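Long-range contact in regulatory protein AsnC (Escherichia coli, PDB 2CG4), which activates transcription of asnA, regulates its own gene and represses gidA expression at a post-transcriptional level: residues C70-I75 with I107-M112. The protein carries 1 engineered substitution. Sequence-based numbering, arbitrary orientation.
Sequences CFIGII and IFIKVM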
ATOM      1  N   CYS A  70       1.180   3.167  21.889  1.00 33.55           N
ATOM      2  CA  CYS A  70       1.039   2.998  20.459  1.00 31.84           C
ATOM      3  C   CYS A  70       0.980   4.334  19.722  1.00 29.90           C
ATOM      4  O   CYS A  70       0.732   5.374  20.323  1.00 30.44           O
ATOM      5  CB  CYS A  70      -0.169   2.125  20.157  1.00 30.29           C
ATOM      6  SG  CYS A  70      -1.707   2.796  20.735  1.00 34.21           S
ATOM      7  N   PHE A  71       1.262   4.296  18.426  1.00 28.09           N
ATOM      8  CA  PHE A  71       0.899   5.367  17.519  1.00 26.58           C
ATOM      9  C   PHE A  71      -0.300   4.905  16.718  1.00 26.57           C
ATOM     10  O   PHE A  71      -0.397   3.728  16.368  1.00 27.79           O
ATOM     11  CB  PHE A  71       2.054   5.693  16.578  1.00 26.51           C
ATOM     12  CG  PHE A  71       3.248   6.292  17.269  1.00 27.60           C
ATOM     13  CD1 PHE A  71       4.288   5.484  17.715  1.00 23.79           C
ATOM     14  CD2 PHE A  71       3.335   7.666  17.469  1.00 26.95           C
ATOM     15  CE1 PHE A  71       5.394   6.046  18.354  1.00 27.97           C
ATOM     16  CE2 PHE A  71       4.441   8.232  18.103  1.00 25.07           C
ATOM     17  CZ  PHE A  71       5.469   7.420  18.549  1.00 23.03           C
ATOM     18  N   ILE A  72      -1.220   5.829  16.457  1.00 23.87           N
ATOM     19  CA  ILE A  72      -2.381   5.556  15.634  1.00 21.80           C
ATOM     20  C   ILE A  72      -2.410   6.570  14.507  1.00 21.61           C
ATOM     21  O   ILE A  72      -2.274   7.769  14.742  1.00 21.86           O
ATOM     22  CB  ILE A  72      -3.670   5.616  16.481  1.00 22.76           C
ATOM     23  CG1 ILE A  72      -3.446   4.847  17.790  1.00 21.97           C
ATOM     24  CG2 ILE A  72      -4.865   5.060  15.722  1.00 18.18           C
ATOM     25  CD1 ILE A  72      -4.642   4.735  18.646  1.00 14.36           C
ATOM     26  N   GLY A  73      -2.537   6.087  13.275  1.00 21.19           N
ATOM     27  CA  GLY A  73      -2.800   6.968  12.146  1.00 20.33           C
ATOM     28  C   GLY A  73      -4.300   7.047  11.959  1.00 21.06           C
ATOM     29  O   GLY A  73      -4.975   6.032  11.858  1.00 21.52           O
ATOM     30  N   ILE A  74      -4.838   8.250  11.943  1.00 23.04           N
ATOM     31  CA  ILE A  74      -6.276   8.416  11.761  1.00 24.71           C
ATOM     32  C   ILE A  74      -6.561   8.806  10.316  1.00 26.32           C
ATOM     33  O   ILE A  74      -5.946   9.727   9.790  1.00 26.61           O
ATOM     34  CB  ILE A  74      -6.849   9.454  12.733  1.00 24.15           C
ATOM     35  CG1 ILE A  74      -6.955   8.853  14.139  1.00 23.28           C
ATOM     36  CG2 ILE A  74      -8.212   9.949  12.259  1.00 25.00           C
ATOM     37  CD1 ILE A  74      -5.888   9.318  15.064  1.00 23.08           C
ATOM     38  N   ILE A  75      -7.459   8.065   9.670  1.00 27.58           N
ATOM     39  CA  ILE A  75      -7.988   8.463   8.378  1.00 29.49           C
ATOM     40  C   ILE A  75      -9.428   8.986   8.509  1.00 29.96           C
ATOM     41  O   ILE A  75     -10.314   8.303   9.034  1.00 30.44           O
ATOM     42  CB  ILE A  75      -7.912   7.318   7.341  1.00 30.87           C
ATOM     43  CG1 ILE A  75      -6.452   6.892   7.114  1.00 34.76           C
ATOM     44  CG2 ILE A  75      -8.548   7.749   6.024  1.00 30.34           C
ATOM     45  CD1 ILE A  75      -6.034   5.622   7.877  1.00 35.59           C
ATOM     46  N   ILE A 107      -4.373  12.499  10.804  1.00 24.02           N
ATOM     47  CA  ILE A 107      -3.766  12.776  12.107  1.00 24.30           C
ATOM     48  C   ILE A 107      -2.927  11.575  12.533  1.00 24.68           C
ATOM     49  O   ILE A 107      -3.289  10.432  12.256  1.00 25.24           O
ATOM     50  CB  ILE A 107      -4.831  13.063  13.180  1.00 24.40           C
ATOM     51  CG1 ILE A 107      -6.012  13.836  12.568  1.00 24.68           C
ATOM     52  CG2 ILE A 107      -4.218  13.838  14.344  1.00 25.32           C
ATOM     53  CD1 ILE A 107      -7.133  14.117  13.517  1.00 22.35           C
ATOM     54  N   PHE A 108      -1.796  11.838  13.174  1.00 23.08           N
ATOM     55  CA  PHE A 108      -0.965  10.788  13.734  1.00 23.49           C
ATOM     56  C   PHE A 108      -0.834  11.075  15.235  1.00 23.60           C
ATOM     57  O   PHE A 108      -0.396  12.152  15.622  1.00 25.51           O
ATOM     58  CB  PHE A 108       0.406  10.792  13.035  1.00 23.66           C
ATOM     59  CG  PHE A 108       1.256   9.584  13.321  1.00 24.36           C
ATOM     60  CD1 PHE A 108       0.818   8.306  12.982  1.00 27.47           C
ATOM     61  CD2 PHE A 108       2.508   9.724  13.901  1.00 29.98           C
ATOM     62  CE1 PHE A 108       1.600   7.184  13.236  1.00 22.54           C
ATOM     63  CE2 PHE A 108       3.307   8.606  14.159  1.00 28.65           C
ATOM     64  CZ  PHE A 108       2.845   7.334  13.825  1.00 27.32           C
ATOM     65  N   ILE A 109      -1.242  10.132  16.072  1.00 22.67           N
ATOM     66  CA  ILE A 109      -1.333  10.366  17.504  1.00 22.09           C
ATOM     67  C   ILE A 109      -0.607   9.267  18.251  1.00 23.25           C
ATOM     68  O   ILE A 109      -0.463   8.162  17.747  1.00 22.62           O
ATOM     69  CB  ILE A 109      -2.809  10.430  18.019  1.00 21.17           C
ATOM     70  CG1 ILE A 109      -3.447   9.043  17.995  1.00 21.88           C
ATOM     71  CG2 ILE A 109      -3.639  11.439  17.214  1.00 17.86           C
ATOM     72  CD1 ILE A 109      -4.935   9.019  18.396  1.00 21.89           C
ATOM     73  N   LYS A 110      -0.138   9.596  19.451  1.00 24.75           N
ATOM     74  CA  LYS A 110       0.296   8.599  20.420  1.00 26.04           C
ATOM     75  C   LYS A 110      -0.771   8.404  21.477  1.00 27.64           C
ATOM     76  O   LYS A 110      -1.285   9.381  22.021  1.00 27.82           O
ATOM     77  CB  LYS A 110       1.581   9.047  21.094  1.00 25.02           C
ATOM     78  CG  LYS A 110       2.536   7.932  21.372  1.00 24.14           C
ATOM     79  CD  LYS A 110       3.571   8.378  22.368  1.00 23.91           C
ATOM     80  CE  LYS A 110       4.749   7.405  22.420  1.00 26.49           C
ATOM     81  NZ  LYS A 110       5.831   7.971  23.279  1.00 23.82           N
ATOM     82  N   VAL A 111      -1.125   7.150  21.755  1.00 29.05           N
ATOM     83  CA  VAL A 111      -1.884   6.858  22.956  1.00 30.71           C
ATOM     84  C   VAL A 111      -1.147   5.890  23.865  1.00 32.02           C
ATOM     85  O   VAL A 111      -0.506   4.949  23.406  1.00 32.57           O
ATOM     86  CB  VAL A 111      -3.350   6.424  22.659  1.00 30.53           C
ATOM     87  CG1 VAL A 111      -3.711   6.723  21.218  1.00 32.25           C
ATOM     88  CG2 VAL A 111      -3.597   4.971  23.016  1.00 29.68           C
ATOM     89  N   MET A 112      -1.225   6.171  25.162  1.00 33.36           N
ATOM     90  CA  MET A 112      -0.528   5.419  26.195  1.00 33.47           C
ATOM     91  C   MET A 112      -1.544   4.661  27.030  1.00 33.87           C
ATOM     92  O   MET A 112      -2.419   5.270  27.649  1.00 34.14           O
ATOM     93  CB  MET A 112       0.242   6.381  27.091  1.00 33.89           C
ATOM     94  CG  MET A 112       1.415   7.053  26.409  1.00 35.87           C
ATOM     95  SD  MET A 112       2.664   5.855  25.925  1.00 38.53           S
ATOM     96  CE  MET A 112       3.267   5.318  27.519  1.00 38.26           C
TER
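The carbonyl oxygen of I109 is the best-held polar atom of this strand pair, gripped twice from the neighbouring strand: the amide of I72 donates to it in the carbonyl plane, N to O 2.8 Å, and the CA-H of F71 adds a contact, CA to O 3.1 Å. I72 O repeats the scheme, taking the amide of I109 and the CA-H of F108. Flanking these, C70 pairs with V111 and I74 with I107; the I74 N-H points almost straight at I107 O (179°), whereas the return bond from I107 N to I74 O is weak. Six backbone bonds thus fix the antiparallel register, and side chains alternate between two unlike faces.

On the face bearing F71, F108 and K110, the aromatic planes lie only 3° from parallel, but the rings are displaced so much that little of one lies over the other. With CG anti to its backbone N (chi1 -168°), F108 leans across G73, whose CA meets the ring edge, and brings CZ to 3.3 Å from F71 CB. K110, extended beyond CG, crosses F71 obliquely and lays CG over one ring face toward the rim, a CH-pi contact, before NZ makes a hydrogen bond with Y99 OH of the second subunit. F71 and F108 also meet that subunit's F108 and F71, respectively, edge-to-face.

The face bearing C70, I72, I74, I107, I109 and V111 is apolar. I74 CD1 meets I109 CD1 at 3.5 Å, the two side chains crossing at about a right angle, while I72 CD1 reaches V111 CG1. Helix 82-90 covers I107 and I109; helix 116-127 covers C70, I72 and V111. Helices on one face and a second subunit on the other are the signature of the dimeric alpha/beta-barrel superfamily, here the Lrp/AsnC effector-binding domain, whose two central strands these are.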